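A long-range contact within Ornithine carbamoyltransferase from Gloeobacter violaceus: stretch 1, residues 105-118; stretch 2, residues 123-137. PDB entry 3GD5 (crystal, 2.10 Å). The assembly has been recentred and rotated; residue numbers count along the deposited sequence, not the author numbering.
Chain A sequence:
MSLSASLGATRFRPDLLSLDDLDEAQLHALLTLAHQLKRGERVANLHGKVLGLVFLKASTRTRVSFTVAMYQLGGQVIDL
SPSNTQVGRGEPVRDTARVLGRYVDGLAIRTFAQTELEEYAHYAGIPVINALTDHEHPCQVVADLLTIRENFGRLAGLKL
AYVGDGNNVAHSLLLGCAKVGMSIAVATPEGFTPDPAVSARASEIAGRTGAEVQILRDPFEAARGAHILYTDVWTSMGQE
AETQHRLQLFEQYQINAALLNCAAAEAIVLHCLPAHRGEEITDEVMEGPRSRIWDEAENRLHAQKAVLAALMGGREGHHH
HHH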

ATOM      1  N   ASP A 105      30.004   5.976  16.016  1.00 36.64           N
ATOM      2  CA  ASP A 105      30.947   7.077  16.202  1.00 37.05           C
ATOM      3  C   ASP A 105      30.725   8.276  15.292  1.00 37.57           C
ATOM      4  O   ASP A 105      31.456   9.262  15.362  1.00 37.94           O
ATOM      5  CB  ASP A 105      32.348   6.539  15.993  1.00 40.54           C
ATOM      6  CG  ASP A 105      32.581   5.267  16.760  1.00 42.59           C
ATOM      7  OD1 ASP A 105      32.801   5.351  17.981  1.00 45.18           O
ATOM      8  OD2 ASP A 105      32.514   4.180  16.150  1.00 44.04           O
ATOM      9  N   GLY A 106      29.715   8.197  14.437  1.00 36.81           N
ATOM     10  CA  GLY A 106      29.442   9.297  13.537  1.00 37.93           C
ATOM     11  C   GLY A 106      28.142   9.088  12.796  1.00 37.32           C
ATOM     12  O   GLY A 106      27.702   7.953  12.616  1.00 37.01           O
ATOM     13  N   LEU A 107      27.521  10.182  12.372  1.00 36.67           N
ATOM     14  CA  LEU A 107      26.264  10.092  11.654  1.00 37.33           C
ATOM     15  C   LEU A 107      26.253  10.938  10.395  1.00 37.46           C
ATOM     16  O   LEU A 107      26.528  12.135  10.431  1.00 38.64           O
ATOM     17  CB  LEU A 107      25.101  10.525  12.553  1.00 35.49           C
ATOM     18  CG  LEU A 107      24.840   9.702  13.818  1.00 36.45           C
ATOM     19  CD1 LEU A 107      23.740  10.374  14.637  1.00 36.74           C
ATOM     20  CD2 LEU A 107      24.445   8.276  13.441  1.00 32.33           C
ATOM     21  N   ALA A 108      25.957  10.295   9.277  1.00 36.54           N
ATOM     22  CA  ALA A 108      25.836  10.976   8.003  1.00 35.99           C
ATOM     23  C   ALA A 108      24.325  10.926   7.831  1.00 37.12           C
ATOM     24  O   ALA A 108      23.754   9.831   7.708  1.00 36.13           O
ATOM     25  CB  ALA A 108      26.523  10.186   6.913  1.00 33.49           C
ATOM     26  N   ILE A 109      23.669  12.082   7.843  1.00 35.97           N
ATOM     27  CA  ILE A 109      22.223  12.074   7.733  1.00 37.57           C
ATOM     28  C   ILE A 109      21.530  12.934   6.684  1.00 39.77           C
ATOM     29  O   ILE A 109      21.928  14.061   6.393  1.00 38.13           O
ATOM     30  CB  ILE A 109      21.565  12.333   9.124  1.00 38.89           C
ATOM     31  CG1 ILE A 109      20.439  13.347   9.001  1.00 38.00           C
ATOM     32  CG2 ILE A 109      22.607  12.734  10.151  1.00 39.54           C
ATOM     33  CD1 ILE A 109      19.725  13.584  10.287  1.00 43.90           C
ATOM     34  N   ARG A 110      20.465  12.353   6.138  1.00 43.16           N
ATOM     35  CA  ARG A 110      19.628  12.964   5.118  1.00 45.87           C
ATOM     36  C   ARG A 110      18.242  13.280   5.661  1.00 46.66           C
ATOM     37  O   ARG A 110      17.459  12.367   5.915  1.00 45.59           O
ATOM     38  CB  ARG A 110      19.435  12.006   3.949  1.00 48.47           C
ATOM     39  CG  ARG A 110      20.323  12.231   2.759  1.00 54.52           C
ATOM     40  CD  ARG A 110      19.524  11.946   1.500  1.00 56.27           C
ATOM     41  NE  ARG A 110      18.356  12.820   1.437  1.00 59.53           N
ATOM     42  CZ  ARG A 110      17.507  12.875   0.415  1.00 61.46           C
ATOM     43  NH1 ARG A 110      17.678  12.095  -0.649  1.00 59.69           N
ATOM     44  NH2 ARG A 110      16.498  13.738   0.448  1.00 62.44           N
ATOM     45  N   THR A 111      17.937  14.558   5.845  1.00 47.20           N
ATOM     46  CA  THR A 111      16.604  14.950   6.307  1.00 49.15           C
ATOM     47  C   THR A 111      16.091  15.966   5.309  1.00 47.52           C
ATOM     48  O   THR A 111      16.765  16.272   4.326  1.00 47.74           O
ATOM     49  CB  THR A 111      16.611  15.623   7.700  1.00 49.45           C
ATOM     50  OG1 THR A 111      17.451  16.783   7.668  1.00 53.08           O
ATOM     51  CG2 THR A 111      17.100  14.668   8.757  1.00 49.84           C
ATOM     52  N   PHE A 112      14.899  16.484   5.558  1.00 48.10           N
ATOM     53  CA  PHE A 112      14.313  17.480   4.679  1.00 50.31           C
ATOM     54  C   PHE A 112      14.577  18.853   5.277  1.00 49.91           C
ATOM     55  O   PHE A 112      15.038  19.769   4.599  1.00 50.65           O
ATOM     56  CB  PHE A 112      12.808  17.234   4.536  1.00 52.33           C
ATOM     57  CG  PHE A 112      12.473  15.888   3.962  1.00 54.70           C
ATOM     58  CD1 PHE A 112      12.816  15.575   2.649  1.00 56.10           C
ATOM     59  CD2 PHE A 112      11.863  14.916   4.747  1.00 55.90           C
ATOM     60  CE1 PHE A 112      12.559  14.308   2.121  1.00 56.95           C
ATOM     61  CE2 PHE A 112      11.602  13.645   4.233  1.00 58.21           C
ATOM     62  CZ  PHE A 112      11.953  13.340   2.914  1.00 57.95           C
ATOM     63  N   ALA A 113      14.295  18.993   6.562  1.00 49.56           N
ATOM     64  CA  ALA A 113      14.511  20.268   7.225  1.00 49.56           C
ATOM     65  C   ALA A 113      15.890  20.347   7.877  1.00 48.36           C
ATOM     66  O   ALA A 113      16.316  19.424   8.570  1.00 48.00           O
ATOM     67  CB  ALA A 113      13.422  20.501   8.267  1.00 50.49           C
ATOM     68  N   GLN A 114      16.580  21.457   7.645  1.00 47.56           N
ATOM     69  CA  GLN A 114      17.898  21.683   8.219  1.00 48.00           C
ATOM     70  C   GLN A 114      17.775  21.625   9.740  1.00 48.69           C
ATOM     71  O   GLN A 114      18.654  21.112  10.431  1.00 49.25           O
ATOM     72  CB  GLN A 114      18.420  23.066   7.804  1.00 47.24           C
ATOM     73  CG  GLN A 114      19.863  23.362   8.199  1.00 46.06           C
ATOM     74  CD  GLN A 114      20.870  22.646   7.315  1.00 46.55           C
ATOM     75  OE1 GLN A 114      20.547  22.243   6.202  1.00 48.60           O
ATOM     76  NE2 GLN A 114      22.100  22.504   7.798  1.00 44.54           N
ATOM     77  N   THR A 115      16.670  22.150  10.255  1.00 49.83           N
ATOM     78  CA  THR A 115      16.448  22.176  11.694  1.00 52.36           C
ATOM     79  C   THR A 115      16.468  20.784  12.322  1.00 51.57           C
ATOM     80  O   THR A 115      17.052  20.592  13.390  1.00 51.54           O
ATOM     81  CB  THR A 115      15.116  22.897  12.044  1.00 53.14           C
ATOM     82  OG1 THR A 115      14.961  22.945  13.467  1.00 57.23           O
ATOM     83  CG2 THR A 115      13.928  22.181  11.427  1.00 52.95           C
ATOM     84  N   GLU A 116      15.839  19.813  11.663  1.00 51.96           N
ATOM     85  CA  GLU A 116      15.826  18.449  12.187  1.00 51.35           C
ATOM     86  C   GLU A 116      17.251  17.897  12.230  1.00 50.16           C
ATOM     87  O   GLU A 116      17.617  17.167  13.148  1.00 47.29           O
ATOM     88  CB  GLU A 116      14.948  17.541  11.323  1.00 53.02           C
ATOM     89  CG  GLU A 116      15.006  16.075  11.755  1.00 56.89           C
ATOM     90  CD  GLU A 116      13.918  15.223  11.128  1.00 58.33           C
ATOM     91  OE1 GLU A 116      13.795  15.220   9.886  1.00 59.86           O
ATOM     92  OE2 GLU A 116      13.189  14.547  11.883  1.00 59.20           O
ATOM     93  N   LEU A 117      18.048  18.258  11.228  1.00 49.86           N
ATOM     94  CA  LEU A 117      19.438  17.818  11.149  1.00 49.59           C
ATOM     95  C   LEU A 117      20.186  18.334  12.369  1.00 49.40           C
ATOM     96  O   LEU A 117      21.047  17.654  12.927  1.00 49.84           O
ATOM     97  CB  LEU A 117      20.106  18.373   9.883  1.00 48.18           C
ATOM     98  CG  LEU A 117      21.593  18.046   9.728  1.00 47.38           C
ATOM     99  CD1 LEU A 117      21.738  16.536   9.595  1.00 46.40           C
ATOM    100  CD2 LEU A 117      22.188  18.759   8.506  1.00 44.51           C
ATOM    101  N   GLU A 118      19.847  19.549  12.776  1.00 50.10           N
ATOM    102  CA  GLU A 118      20.483  20.185  13.916  1.00 50.50           C
ATOM    103  C   GLU A 118      20.075  19.499  15.220  1.00 50.05           C
ATOM    104  O   GLU A 118      20.870  19.414  16.158  1.00 49.44           O
ATOM    105  CB  GLU A 118      20.129  21.677  13.907  1.00 51.63           C
ATOM    106  CG  GLU A 118      20.515  22.333  12.576  1.00 53.60           C
ATOM    107  CD  GLU A 118      19.996  23.753  12.409  1.00 55.57           C
ATOM    108  OE1 GLU A 118      18.802  23.991  12.696  1.00 57.06           O
ATOM    109  OE2 GLU A 118      20.779  24.624  11.968  1.00 54.64           O
ATOM    110  N   TYR A 123      21.760  16.405  20.072  1.00 48.99           N
ATOM    111  CA  TYR A 123      21.621  15.298  21.016  1.00 47.11           C
ATOM    112  C   TYR A 123      22.537  14.083  20.849  1.00 45.10           C
ATOM    113  O   TYR A 123      22.809  13.385  21.820  1.00 42.85           O
ATOM    114  CB  TYR A 123      20.168  14.817  21.006  1.00 47.57           C
ATOM    115  CG  TYR A 123      19.214  15.747  21.700  1.00 47.68           C
ATOM    116  CD1 TYR A 123      19.210  15.851  23.085  1.00 49.52           C
ATOM    117  CD2 TYR A 123      18.323  16.533  20.978  1.00 48.67           C
ATOM    118  CE1 TYR A 123      18.339  16.712  23.738  1.00 50.45           C
ATOM    119  CE2 TYR A 123      17.446  17.401  21.621  1.00 50.81           C
ATOM    120  CZ  TYR A 123      17.462  17.482  23.003  1.00 50.85           C
ATOM    121  OH  TYR A 123      16.600  18.327  23.657  1.00 53.25           O
ATOM    122  N   ALA A 124      22.998  13.829  19.628  1.00 44.08           N
ATOM    123  CA  ALA A 124      23.851  12.678  19.349  1.00 43.74           C
ATOM    124  C   ALA A 124      25.137  12.617  20.166  1.00 44.90           C
ATOM    125  O   ALA A 124      25.542  11.543  20.619  1.00 44.66           O
ATOM    126  CB  ALA A 124      24.183  12.627  17.857  1.00 42.86           C
ATOM    127  N   GLY A 125      25.792  13.759  20.346  1.00 44.71           N
ATOM    128  CA  GLY A 125      27.027  13.759  21.105  1.00 42.42           C
ATOM    129  C   GLY A 125      28.165  13.216  20.269  1.00 42.75           C
ATOM    130  O   GLY A 125      29.255  12.960  20.775  1.00 41.98           O
ATOM    131  N   ILE A 126      27.907  13.029  18.975  1.00 42.07           N
ATOM    132  CA  ILE A 126      28.923  12.532  18.052  1.00 38.93           C
ATOM    133  C   ILE A 126      28.859  13.343  16.760  1.00 38.44           C
ATOM    134  O   ILE A 126      27.822  13.928  16.431  1.00 40.05           O
ATOM    135  CB  ILE A 126      28.746  11.007  17.735  1.00 38.92           C
ATOM    136  CG1 ILE A 126      27.280  10.679  17.445  1.00 35.96           C
ATOM    137  CG2 ILE A 126      29.278  10.163  18.894  1.00 35.54           C
ATOM    138  CD1 ILE A 126      27.061   9.252  16.938  1.00 33.78           C
ATOM    139  N   PRO A 127      29.969  13.396  16.015  1.00 37.19           N
ATOM    140  CA  PRO A 127      29.998  14.157  14.762  1.00 37.81           C
ATOM    141  C   PRO A 127      28.811  13.864  13.851  1.00 38.99           C
ATOM    142  O   PRO A 127      28.478  12.703  13.605  1.00 40.07           O
ATOM    143  CB  PRO A 127      31.319  13.734  14.130  1.00 37.52           C
ATOM    144  CG  PRO A 127      32.182  13.400  15.310  1.00 37.14           C
ATOM    145  CD  PRO A 127      31.228  12.656  16.217  1.00 36.46           C
ATOM    146  N   VAL A 128      28.169  14.917  13.357  1.00 38.87           N
ATOM    147  CA  VAL A 128      27.041  14.765  12.449  1.00 37.40           C
ATOM    148  C   VAL A 128      27.352  15.453  11.123  1.00 38.06           C
ATOM    149  O   VAL A 128      27.763  16.615  11.089  1.00 38.94           O
ATOM    150  CB  VAL A 128      25.745  15.356  13.038  1.00 38.49           C
ATOM    151  CG1 VAL A 128      24.648  15.369  11.973  1.00 39.18           C
ATOM    152  CG2 VAL A 128      25.300  14.533  14.238  1.00 37.65           C
ATOM    153  N   ILE A 129      27.155  14.722  10.030  1.00 35.71           N
ATOM    154  CA  ILE A 129      27.424  15.237   8.699  1.00 34.39           C
ATOM    155  C   ILE A 129      26.136  15.344   7.909  1.00 34.88           C
ATOM    156  O   ILE A 129      25.305  14.437   7.933  1.00 36.62           O
ATOM    157  CB  ILE A 129      28.389  14.306   7.943  1.00 33.78           C
ATOM    158  CG1 ILE A 129      29.699  14.182   8.720  1.00 33.47           C
ATOM    159  CG2 ILE A 129      28.631  14.825   6.534  1.00 33.21           C
ATOM    160  CD1 ILE A 129      30.539  12.994   8.304  1.00 35.07           C
ATOM    161  N   ASN A 130      25.972  16.455   7.208  1.00 35.30           N
ATOM    162  CA  ASN A 130      24.793  16.674   6.388  1.00 35.78           C
ATOM    163  C   ASN A 130      24.972  15.904   5.083  1.00 35.99           C
ATOM    164  O   ASN A 130      25.781  16.287   4.241  1.00 35.70           O
ATOM    165  CB  ASN A 130      24.622  18.172   6.092  1.00 35.21           C
ATOM    166  CG  ASN A 130      23.493  18.449   5.118  1.00 35.59           C
ATOM    167  OD1 ASN A 130      22.919  17.529   4.545  1.00 36.76           O
ATOM    168  ND2 ASN A 130      23.175  19.723   4.919  1.00 32.61           N
ATOM    169  N   ALA A 131      24.219  14.815   4.932  1.00 35.92           N
ATOM    170  CA  ALA A 131      24.284  13.992   3.734  1.00 35.58           C
ATOM    171  C   ALA A 131      23.469  14.671   2.644  1.00 36.45           C
ATOM    172  O   ALA A 131      23.721  14.484   1.455  1.00 38.43           O
ATOM    173  CB  ALA A 131      23.728  12.606   4.020  1.00 35.81           C
ATOM    174  N   LEU A 132      22.482  15.453   3.071  1.00 35.94           N
ATOM    175  CA  LEU A 132      21.622  16.204   2.169  1.00 35.72           C
ATOM    176  C   LEU A 132      20.367  16.679   2.903  1.00 35.42           C
ATOM    177  O   LEU A 132      19.756  15.919   3.657  1.00 34.15           O
ATOM    178  CB  LEU A 132      21.202  15.333   0.975  1.00 38.74           C
ATOM    179  CG  LEU A 132      20.857  16.036  -0.345  1.00 42.09           C
ATOM    180  CD1 LEU A 132      20.392  15.013  -1.372  1.00 42.61           C
ATOM    181  CD2 LEU A 132      19.778  17.073  -0.118  1.00 44.33           C
ATOM    182  N   THR A 133      20.002  17.945   2.704  1.00 33.69           N
ATOM    183  CA  THR A 133      18.780  18.489   3.292  1.00 33.90           C
ATOM    184  C   THR A 133      18.129  19.356   2.227  1.00 33.49           C
ATOM    185  O   THR A 133      18.703  19.585   1.157  1.00 34.42           O
ATOM    186  CB  THR A 133      19.022  19.370   4.566  1.00 34.71           C
ATOM    187  OG1 THR A 133      19.740  20.556   4.206  1.00 33.76           O
ATOM    188  CG2 THR A 133      19.797  18.595   5.637  1.00 28.45           C
ATOM    189  N   ASP A 134      16.928  19.830   2.503  1.00 34.04           N
ATOM    190  CA  ASP A 134      16.247  20.691   1.544  1.00 37.54           C
ATOM    191  C   ASP A 134      17.011  22.009   1.384  1.00 38.60           C
ATOM    192  O   ASP A 134      16.910  22.666   0.350  1.00 40.00           O
ATOM    193  CB  ASP A 134      14.818  20.981   2.011  1.00 38.74           C
ATOM    194  CG  ASP A 134      13.880  19.789   1.821  1.00 42.35           C
ATOM    195  OD1 ASP A 134      12.801  19.785   2.448  1.00 44.63           O
ATOM    196  OD2 ASP A 134      14.213  18.867   1.039  1.00 43.64           O
ATOM    197  N   HIS A 135      17.794  22.367   2.401  1.00 38.07           N
ATOM    198  CA  HIS A 135      18.549  23.612   2.404  1.00 39.38           C
ATOM    199  C   HIS A 135      19.957  23.591   1.798  1.00 38.56           C
ATOM    200  O   HIS A 135      20.347  24.544   1.122  1.00 39.27           O
ATOM    201  CB  HIS A 135      18.648  24.145   3.836  1.00 39.93           C
ATOM    202  CG  HIS A 135      19.128  25.559   3.914  1.00 43.36           C
ATOM    203  ND1 HIS A 135      18.398  26.619   3.416  1.00 43.35           N
ATOM    204  CD2 HIS A 135      20.276  26.088   4.402  1.00 44.49           C
ATOM    205  CE1 HIS A 135      19.075  27.738   3.592  1.00 45.76           C
ATOM    206  NE2 HIS A 135      20.218  27.444   4.188  1.00 47.73           N
ATOM    207  N   GLU A 136      20.720  22.526   2.042  1.00 35.70           N
ATOM    208  CA  GLU A 136      22.091  22.447   1.530  1.00 35.30           C
ATOM    209  C   GLU A 136      22.577  21.040   1.193  1.00 34.76           C
ATOM    210  O   GLU A 136      21.923  20.047   1.503  1.00 35.18           O
ATOM    211  CB  GLU A 136      23.068  23.058   2.548  1.00 35.34           C
ATOM    212  CG  GLU A 136      23.604  24.429   2.174  1.00 35.65           C
ATOM    213  CD  GLU A 136      24.729  24.888   3.085  1.00 35.22           C
ATOM    214  OE1 GLU A 136      24.446  25.584   4.080  1.00 35.29           O
ATOM    215  OE2 GLU A 136      25.897  24.543   2.811  1.00 36.14           O
ATOM    216  N   HIS A 137      23.745  20.975   0.563  1.00 33.90           N
ATOM    217  CA  HIS A 137      24.364  19.711   0.179  1.00 33.81           C
ATOM    218  C   HIS A 137      25.871  19.972   0.143  1.00 33.31           C
ATOM    219  O   HIS A 137      26.496  19.983  -0.919  1.00 31.77           O
ATOM    220  CB  HIS A 137      23.854  19.267  -1.201  1.00 33.90           C
ATOM    221  CG  HIS A 137      24.151  17.835  -1.521  1.00 32.90           C
ATOM    222  ND1 HIS A 137      23.682  17.213  -2.660  1.00 34.88           N
ATOM    223  CD2 HIS A 137      24.852  16.898  -0.846  1.00 31.90           C
ATOM    224  CE1 HIS A 137      24.079  15.953  -2.670  1.00 31.86           C
ATOM    225  NE2 HIS A 137      24.791  15.736  -1.581  1.00 36.63           N
TER

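Two parallel strands pair edge to edge, Leu 107 beside Val 128 and Ala 108 beside Ile 129; the pairing passes through a bulge at Ile 109 and Arg 110, and the contact continues into a loop, burying 984 Å² in all. Stretch 2 begins in the last part of a helix. The small CB of Ala 124 lies 4.0 Å from CD1 of Leu 107. Gly 125 follows with positive phi, a conformation glycine adopts readily, and touches nothing in stretch 1. Ile 126 points toward stretch 1 and sets its CD1 3.9 Å from CG of Leu 107, so that leucine meets both Ala 124 and Ile 126.

Pro 127 has no amide hydrogen to give, but its carbonyl opens the ladder: Leu 107 N donates to Pro 127 O at 3.0 Å. Val 128 pairs with Leu 107, their side chains on the same face of the sheet. The branched valine suits a strand, and its CG1 reaches both CG2 of Ile 109 (3.8 Å) and CD1 of Leu 117 (3.9 Å), packing helix 114-118 against this face. Ile 129, on the other face with Ala 108, supplies two backbone bonds: its N donates to Leu 107 O at 2.7 Å, and its O accepts from Ile 109 N at 2.9 Å, both nearly straight. Asn 130 returns to the face of Val 128, where its CB lies 3.5 Å from CD2 of Leu 117; its ND2 is hydrogen-bonded elsewhere in the structure.

At Ala 131 the chain turns a corner. Its N donates to Ile 109 O at 2.8 Å, and its CB packs 3.7 Å from CG of Arg 110. The register shifts by one here, a beta bulge, so Arg 110 pairs with Leu 132. The leucine CB lies 3.7 Å from CG of Arg 110 and its CD1 covers one face of the guanidinium, an apolar cover for a flat charged group. Leu 132 O accepts a weak bond from Thr 111 N at 3.2 Å.

Thr 133 is the polar hub of the loop. Its OG1 donates to Gln 114 OE1 at 2.7 Å and accepts from Glu 136 N at 3.1 Å, while its CG2 rests 3.7 Å from CD2 of Leu 117; a small side chain carrying both hydroxyl and methyl serves both surroundings. Gln 114 starts out sideways, but its end bends in to make this bond. Asp 134 N donates to Phe 112 O at 2.8 Å, though the position of that oxygen is less certain. Finally, His 135 points toward stretch 1, its CB 3.6 Å from Gln 114 OE1, which sits at the edge of the imidazole.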